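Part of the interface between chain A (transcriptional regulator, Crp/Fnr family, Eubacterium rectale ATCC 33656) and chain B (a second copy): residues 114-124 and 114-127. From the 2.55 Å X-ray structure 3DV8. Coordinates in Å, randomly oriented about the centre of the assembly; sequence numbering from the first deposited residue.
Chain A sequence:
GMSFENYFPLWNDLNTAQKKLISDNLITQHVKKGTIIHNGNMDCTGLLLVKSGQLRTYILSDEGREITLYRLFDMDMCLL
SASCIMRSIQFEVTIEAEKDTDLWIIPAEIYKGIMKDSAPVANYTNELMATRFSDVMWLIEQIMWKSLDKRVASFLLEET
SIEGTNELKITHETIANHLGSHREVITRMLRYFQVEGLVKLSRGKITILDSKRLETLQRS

Chain A (114-124) IMKDSAPVANY
Chain B (114-127) IMKDSAPVANYTNE

How do the two copies lie against each other? In each copy a helix leads into Ser A118 or Ser B118, which is non-helical (phi/psi -105/116), and a second helix follows from Ala A119 or Ala B119. These second helices run nearly parallel, 13° apart and 8.4 Å at closest approach, in matched register: the CA atoms of Ala A119 and Ala B119 lie 4.0 Å apart, those of Ala A122 and Ala B122 5.6 Å.

What does chain B offer before its second helix? Met B115, a selenomethionine (chi1 t, chi2 t), and Lys B116 (all t until chi4, m) present backbone to the partner: Lys B116 O lies 3.2 Å from Ala A119 CB. Ser B118 (t) points away and caps its own helix, OG accepting from Val B121 N at 3.2 Å.

Why can the helices come so close? Ala B119 and Ala B122 point toward chain A with only a methyl each. Ala B119 CB sits 3.2 Å from Lys A116 O, and Ala B122 CB meets Ala A122 CB at 3.4 Å.

What do the longer side chains of the second helix add? Asn B123 (chi1 m) starts sideways, but its end comes nearer and packs beside Met A115 and Ala A122. One turn on, Asn B126 (m, chi2 -71°) donates from ND2 to Ala A122 O, a nearly straight 3.2 Å hydrogen bond linking the chains.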

ATOM      1  N   ILE A 114      18.088 -12.865  13.542  1.00 55.00           N
ATOM      2  CA  ILE A 114      17.231 -14.069  13.631  1.00 55.11           C
ATOM      3  C   ILE A 114      16.525 -14.349  12.290  1.00 55.24           C
ATOM      4  O   ILE A 114      16.392 -15.501  11.867  1.00 54.44           O
ATOM      5  CB  ILE A 114      16.157 -13.926  14.771  1.00 55.12           C
ATOM      6  CG1 ILE A 114      16.825 -13.922  16.156  1.00 55.40           C
ATOM      7  CG2 ILE A 114      15.122 -15.061  14.731  1.00 54.81           C
ATOM      8  CD1 ILE A 114      15.881 -13.655  17.310  1.00 54.53           C
HETATM    9  N   MSE A 115      16.096 -13.271  11.642  1.00 56.28           N
HETATM   10  CA  MSE A 115      15.384 -13.305  10.348  1.00 56.48           C
HETATM   11  C   MSE A 115      16.266 -13.837   9.193  1.00 56.75           C
HETATM   12  O   MSE A 115      15.767 -14.520   8.288  1.00 56.59           O
HETATM   13  CB  MSE A 115      14.888 -11.890  10.038  1.00 56.40           C
HETATM   14  CG  MSE A 115      13.693 -11.769   9.150  1.00 59.08           C
HETATM   15 SE   MSE A 115      13.298  -9.877   8.757  0.75 55.92          SE
HETATM   16  CE  MSE A 115      13.905  -9.042  10.144  1.00 56.91           C
ATOM     17  N   LYS A 116      17.563 -13.516   9.241  1.00 56.86           N
ATOM     18  CA  LYS A 116      18.555 -13.963   8.251  1.00 57.07           C
ATOM     19  C   LYS A 116      18.666 -15.493   8.199  1.00 56.65           C
ATOM     20  O   LYS A 116      18.744 -16.055   7.115  1.00 56.49           O
ATOM     21  CB  LYS A 116      19.928 -13.328   8.569  1.00 57.64           C
ATOM     22  CG  LYS A 116      21.128 -13.682   7.657  1.00 57.54           C
ATOM     23  CD  LYS A 116      22.408 -13.000   8.199  1.00 58.31           C
ATOM     24  CE  LYS A 116      23.672 -13.344   7.405  1.00 59.88           C
ATOM     25  NZ  LYS A 116      24.028 -14.791   7.461  1.00 59.79           N
ATOM     26  N   ASP A 117      18.635 -16.142   9.367  1.00 57.05           N
ATOM     27  CA  ASP A 117      18.781 -17.607   9.504  1.00 57.14           C
ATOM     28  C   ASP A 117      17.503 -18.428   9.625  1.00 56.62           C
ATOM     29  O   ASP A 117      17.547 -19.624   9.353  1.00 58.20           O
ATOM     30  CB  ASP A 117      19.635 -17.938  10.742  1.00 58.24           C
ATOM     31  CG  ASP A 117      21.055 -17.407  10.655  1.00 61.20           C
ATOM     32  OD1 ASP A 117      21.554 -17.111   9.547  1.00 65.56           O
ATOM     33  OD2 ASP A 117      21.685 -17.304  11.723  1.00 65.50           O
ATOM     34  N   SER A 118      16.402 -17.823  10.058  1.00 55.54           N
ATOM     35  CA  SER A 118      15.134 -18.533  10.271  1.00 55.11           C
ATOM     36  C   SER A 118      14.089 -18.265   9.175  1.00 54.71           C
ATOM     37  O   SER A 118      13.633 -17.123   9.002  1.00 54.32           O
ATOM     38  CB  SER A 118      14.557 -18.136  11.636  1.00 54.87           C
ATOM     39  OG  SER A 118      13.341 -18.802  11.940  1.00 53.15           O
ATOM     40  N   ALA A 119      13.732 -19.319   8.437  1.00 54.07           N
ATOM     41  CA  ALA A 119      12.636 -19.265   7.470  1.00 53.40           C
ATOM     42  C   ALA A 119      11.305 -18.946   8.190  1.00 53.25           C
ATOM     43  O   ALA A 119      10.560 -18.111   7.689  1.00 52.70           O
ATOM     44  CB  ALA A 119      12.527 -20.565   6.659  1.00 52.85           C
ATOM     45  N   PRO A 120      10.989 -19.631   9.332  1.00 53.30           N
ATOM     46  CA  PRO A 120       9.781 -19.314  10.134  1.00 53.00           C
ATOM     47  C   PRO A 120       9.614 -17.846  10.530  1.00 53.29           C
ATOM     48  O   PRO A 120       8.516 -17.306  10.381  1.00 53.69           O
ATOM     49  CB  PRO A 120       9.959 -20.178  11.387  1.00 52.73           C
ATOM     50  CG  PRO A 120      10.717 -21.338  10.921  1.00 52.35           C
ATOM     51  CD  PRO A 120      11.663 -20.835   9.875  1.00 52.87           C
ATOM     52  N   VAL A 121      10.689 -17.228  11.034  1.00 53.24           N
ATOM     53  CA  VAL A 121      10.695 -15.799  11.400  1.00 53.13           C
ATOM     54  C   VAL A 121      10.634 -14.921  10.136  1.00 53.46           C
ATOM     55  O   VAL A 121       9.976 -13.868  10.147  1.00 54.65           O
ATOM     56  CB  VAL A 121      11.920 -15.415  12.310  1.00 53.43           C
ATOM     57  CG1 VAL A 121      11.997 -13.915  12.569  1.00 50.18           C
ATOM     58  CG2 VAL A 121      11.861 -16.167  13.640  1.00 52.03           C
ATOM     59  N   ALA A 122      11.323 -15.341   9.069  1.00 52.94           N
ATOM     60  CA  ALA A 122      11.286 -14.642   7.770  1.00 52.85           C
ATOM     61  C   ALA A 122       9.870 -14.639   7.178  1.00 52.65           C
ATOM     62  O   ALA A 122       9.374 -13.588   6.772  1.00 52.43           O
ATOM     63  CB  ALA A 122      12.240 -15.278   6.800  1.00 52.51           C
ATOM     64  N   ASN A 123       9.246 -15.817   7.134  1.00 52.85           N
ATOM     65  CA  ASN A 123       7.859 -15.976   6.659  1.00 53.48           C
ATOM     66  C   ASN A 123       6.846 -15.275   7.561  1.00 53.71           C
ATOM     67  O   ASN A 123       5.847 -14.765   7.075  1.00 52.79           O
ATOM     68  CB  ASN A 123       7.458 -17.459   6.484  1.00 53.79           C
ATOM     69  CG  ASN A 123       8.091 -18.108   5.252  1.00 56.13           C
ATOM     70  OD1 ASN A 123       9.213 -17.795   4.872  1.00 59.13           O
ATOM     71  ND2 ASN A 123       7.362 -19.029   4.632  1.00 63.94           N
ATOM     72  N   TYR A 124       7.094 -15.263   8.869  1.00 54.80           N
ATOM     73  CA  TYR A 124       6.218 -14.549   9.789  1.00 55.34           C
ATOM     74  C   TYR A 124       6.239 -13.026   9.491  1.00 54.49           C
ATOM     75  O   TYR A 124       5.189 -12.377   9.518  1.00 53.36           O
ATOM     76  CB  TYR A 124       6.576 -14.844  11.253  1.00 56.91           C
ATOM     77  CG  TYR A 124       5.614 -14.166  12.195  1.00 60.53           C
ATOM     78  CD1 TYR A 124       4.345 -14.726  12.445  1.00 62.73           C
ATOM     79  CD2 TYR A 124       5.940 -12.940  12.798  1.00 57.31           C
ATOM     80  CE1 TYR A 124       3.429 -14.088  13.291  1.00 62.24           C
ATOM     81  CE2 TYR A 124       5.038 -12.298  13.636  1.00 61.30           C
ATOM     82  CZ  TYR A 124       3.786 -12.880  13.881  1.00 62.03           C
ATOM     83  OH  TYR A 124       2.902 -12.243  14.711  1.00 67.06           O
TER
ATOM     84  N   ILE B 114       9.657 -24.105  -1.332  1.00 55.00           N
ATOM     85  CA  ILE B 114      11.045 -23.607  -1.188  1.00 55.11           C
ATOM     86  C   ILE B 114      11.129 -22.498  -0.120  1.00 55.24           C
ATOM     87  O   ILE B 114      12.080 -22.437   0.663  1.00 54.44           O
ATOM     88  CB  ILE B 114      11.605 -23.065  -2.554  1.00 55.12           C
ATOM     89  CG1 ILE B 114      11.793 -24.211  -3.562  1.00 55.40           C
ATOM     90  CG2 ILE B 114      12.949 -22.342  -2.377  1.00 54.81           C
ATOM     91  CD1 ILE B 114      12.204 -23.767  -4.950  1.00 54.53           C
HETATM   92  N   MSE B 115      10.109 -21.646  -0.109  1.00 56.28           N
HETATM   93  CA  MSE B 115       9.988 -20.502   0.817  1.00 56.48           C
HETATM   94  C   MSE B 115       9.835 -20.942   2.294  1.00 56.75           C
HETATM   95  O   MSE B 115      10.343 -20.270   3.202  1.00 56.59           O
HETATM   96  CB  MSE B 115       8.788 -19.657   0.381  1.00 56.40           C
HETATM   97  CG  MSE B 115       8.806 -18.210   0.751  1.00 59.08           C
HETATM   98 SE   MSE B 115       7.121 -17.330   0.229  0.75 55.92          SE
HETATM   99  CE  MSE B 115       6.584 -18.259  -1.127  1.00 56.91           C
ATOM    100  N   LYS B 116       9.139 -22.062   2.510  1.00 56.86           N
ATOM    101  CA  LYS B 116       8.923 -22.648   3.841  1.00 57.07           C
ATOM    102  C   LYS B 116      10.244 -23.027   4.524  1.00 56.65           C
ATOM    103  O   LYS B 116      10.402 -22.779   5.711  1.00 56.49           O
ATOM    104  CB  LYS B 116       7.998 -23.882   3.720  1.00 57.64           C
ATOM    105  CG  LYS B 116       7.655 -24.669   5.009  1.00 57.54           C
ATOM    106  CD  LYS B 116       6.785 -25.898   4.648  1.00 58.31           C
ATOM    107  CE  LYS B 116       6.446 -26.786   5.849  1.00 59.88           C
ATOM    108  NZ  LYS B 116       7.646 -27.411   6.477  1.00 59.79           N
ATOM    109  N   ASP B 117      11.182 -23.588   3.755  1.00 57.05           N
ATOM    110  CA  ASP B 117      12.491 -24.060   4.258  1.00 57.14           C
ATOM    111  C   ASP B 117      13.680 -23.122   4.097  1.00 56.62           C
ATOM    112  O   ASP B 117      14.659 -23.288   4.820  1.00 58.20           O
ATOM    113  CB  ASP B 117      12.876 -25.381   3.565  1.00 58.24           C
ATOM    114  CG  ASP B 117      11.910 -26.517   3.851  1.00 61.20           C
ATOM    115  OD1 ASP B 117      11.153 -26.469   4.847  1.00 65.56           O
ATOM    116  OD2 ASP B 117      11.929 -27.485   3.069  1.00 65.50           O
ATOM    117  N   SER B 118      13.626 -22.186   3.156  1.00 55.54           N
ATOM    118  CA  SER B 118      14.739 -21.271   2.875  1.00 55.11           C
ATOM    119  C   SER B 118      14.515 -19.848   3.413  1.00 54.71           C
ATOM    120  O   SER B 118      13.587 -19.147   2.977  1.00 54.32           O
ATOM    121  CB  SER B 118      14.976 -21.215   1.360  1.00 54.87           C
ATOM    122  OG  SER B 118      16.061 -20.374   0.999  1.00 53.15           O
ATOM    123  N   ALA B 119      15.358 -19.443   4.365  1.00 54.07           N
ATOM    124  CA  ALA B 119      15.381 -18.066   4.860  1.00 53.40           C
ATOM    125  C   ALA B 119      15.743 -17.094   3.713  1.00 53.25           C
ATOM    126  O   ALA B 119      15.088 -16.064   3.598  1.00 52.70           O
ATOM    127  CB  ALA B 119      16.344 -17.903   6.046  1.00 52.85           C
ATOM    128  N   PRO B 120      16.800 -17.395   2.897  1.00 53.30           N
ATOM    129  CA  PRO B 120      17.147 -16.566   1.716  1.00 53.00           C
ATOM    130  C   PRO B 120      16.001 -16.285   0.742  1.00 53.29           C
ATOM    131  O   PRO B 120      15.831 -15.135   0.334  1.00 53.69           O
ATOM    132  CB  PRO B 120      18.235 -17.390   1.021  1.00 52.73           C
ATOM    133  CG  PRO B 120      18.892 -18.113   2.109  1.00 52.35           C
ATOM    134  CD  PRO B 120      17.821 -18.451   3.100  1.00 52.87           C
ATOM    135  N   VAL B 121      15.245 -17.327   0.379  1.00 53.24           N
ATOM    136  CA  VAL B 121      14.069 -17.197  -0.503  1.00 53.13           C
ATOM    137  C   VAL B 121      12.926 -16.471   0.232  1.00 53.46           C
ATOM    138  O   VAL B 121      12.200 -15.679  -0.388  1.00 54.65           O
ATOM    139  CB  VAL B 121      13.595 -18.581  -1.082  1.00 53.43           C
ATOM    140  CG1 VAL B 121      12.300 -18.459  -1.877  1.00 50.18           C
ATOM    141  CG2 VAL B 121      14.683 -19.201  -1.959  1.00 52.03           C
ATOM    142  N   ALA B 122      12.762 -16.751   1.530  1.00 52.94           N
ATOM    143  CA  ALA B 122      11.762 -16.068   2.373  1.00 52.85           C
ATOM    144  C   ALA B 122      12.045 -14.562   2.467  1.00 52.65           C
ATOM    145  O   ALA B 122      11.144 -13.750   2.258  1.00 52.43           O
ATOM    146  CB  ALA B 122      11.734 -16.665   3.750  1.00 52.51           C
ATOM    147  N   ASN B 123      13.294 -14.215   2.785  1.00 52.85           N
ATOM    148  CA  ASN B 123      13.748 -12.815   2.849  1.00 53.48           C
ATOM    149  C   ASN B 123      13.717 -12.124   1.488  1.00 53.71           C
ATOM    150  O   ASN B 123      13.441 -10.936   1.413  1.00 52.79           O
ATOM    151  CB  ASN B 123      15.158 -12.676   3.469  1.00 53.79           C
ATOM    152  CG  ASN B 123      15.169 -12.884   4.984  1.00 56.13           C
ATOM    153  OD1 ASN B 123      14.409 -13.680   5.524  1.00 59.13           O
ATOM    154  ND2 ASN B 123      16.050 -12.165   5.670  1.00 63.94           N
ATOM    155  N   TYR B 124      14.013 -12.861   0.420  1.00 54.80           N
ATOM    156  CA  TYR B 124      13.930 -12.298  -0.923  1.00 55.34           C
ATOM    157  C   TYR B 124      12.468 -11.901  -1.259  1.00 54.49           C
ATOM    158  O   TYR B 124      12.236 -10.842  -1.849  1.00 53.36           O
ATOM    159  CB  TYR B 124      14.513 -13.255  -1.972  1.00 56.91           C
ATOM    160  CG  TYR B 124      14.497 -12.631  -3.344  1.00 60.53           C
ATOM    161  CD1 TYR B 124      15.488 -11.700  -3.717  1.00 62.73           C
ATOM    162  CD2 TYR B 124      13.469 -12.922  -4.256  1.00 57.31           C
ATOM    163  CE1 TYR B 124      15.466 -11.088  -4.976  1.00 62.24           C
ATOM    164  CE2 TYR B 124      13.435 -12.318  -5.506  1.00 61.30           C
ATOM    165  CZ  TYR B 124      14.439 -11.404  -5.860  1.00 62.03           C
ATOM    166  OH  TYR B 124      14.403 -10.814  -7.096  1.00 67.06           O
ATOM    167  N   THR B 125      11.510 -12.747  -0.877  1.00 53.89           N
ATOM    168  CA  THR B 125      10.089 -12.463  -1.092  1.00 54.69           C
ATOM    169  C   THR B 125       9.635 -11.224  -0.291  1.00 55.19           C
ATOM    170  O   THR B 125       8.779 -10.475  -0.779  1.00 55.89           O
ATOM    171  CB  THR B 125       9.205 -13.696  -0.803  1.00 54.09           C
ATOM    172  OG1 THR B 125       9.708 -14.819  -1.535  1.00 54.35           O
ATOM    173  CG2 THR B 125       7.772 -13.452  -1.216  1.00 52.94           C
ATOM    174  N   ASN B 126      10.205 -11.017   0.909  1.00 55.93           N
ATOM    175  CA  ASN B 126       9.971  -9.796   1.727  1.00 56.32           C
ATOM    176  C   ASN B 126      10.394  -8.556   0.975  1.00 55.37           C
ATOM    177  O   ASN B 126       9.634  -7.591   0.891  1.00 54.50           O
ATOM    178  CB  ASN B 126      10.756  -9.803   3.058  1.00 57.63           C
ATOM    179  CG  ASN B 126      10.097 -10.633   4.124  1.00 63.86           C
ATOM    180  OD1 ASN B 126       9.056 -10.247   4.646  1.00 75.62           O
ATOM    181  ND2 ASN B 126      10.712 -11.754   4.494  1.00 69.06           N
ATOM    182  N   GLU B 127      11.618  -8.600   0.443  1.00 55.62           N
ATOM    183  CA  GLU B 127      12.183  -7.494  -0.346  1.00 56.03           C
ATOM    184  C   GLU B 127      11.357  -7.214  -1.609  1.00 55.45           C
ATOM    185  O   GLU B 127      11.214  -6.061  -2.011  1.00 55.50           O
ATOM    186  CB  GLU B 127      13.669  -7.729  -0.691  1.00 56.22           C
ATOM    187  CG  GLU B 127      14.638  -7.880   0.527  1.00 59.60           C
ATOM    188  CD  GLU B 127      14.603  -6.732   1.567  1.00 64.93           C
ATOM    189  OE1 GLU B 127      14.271  -5.579   1.207  1.00 63.56           O
ATOM    190  OE2 GLU B 127      14.941  -6.993   2.758  1.00 67.41           O
TER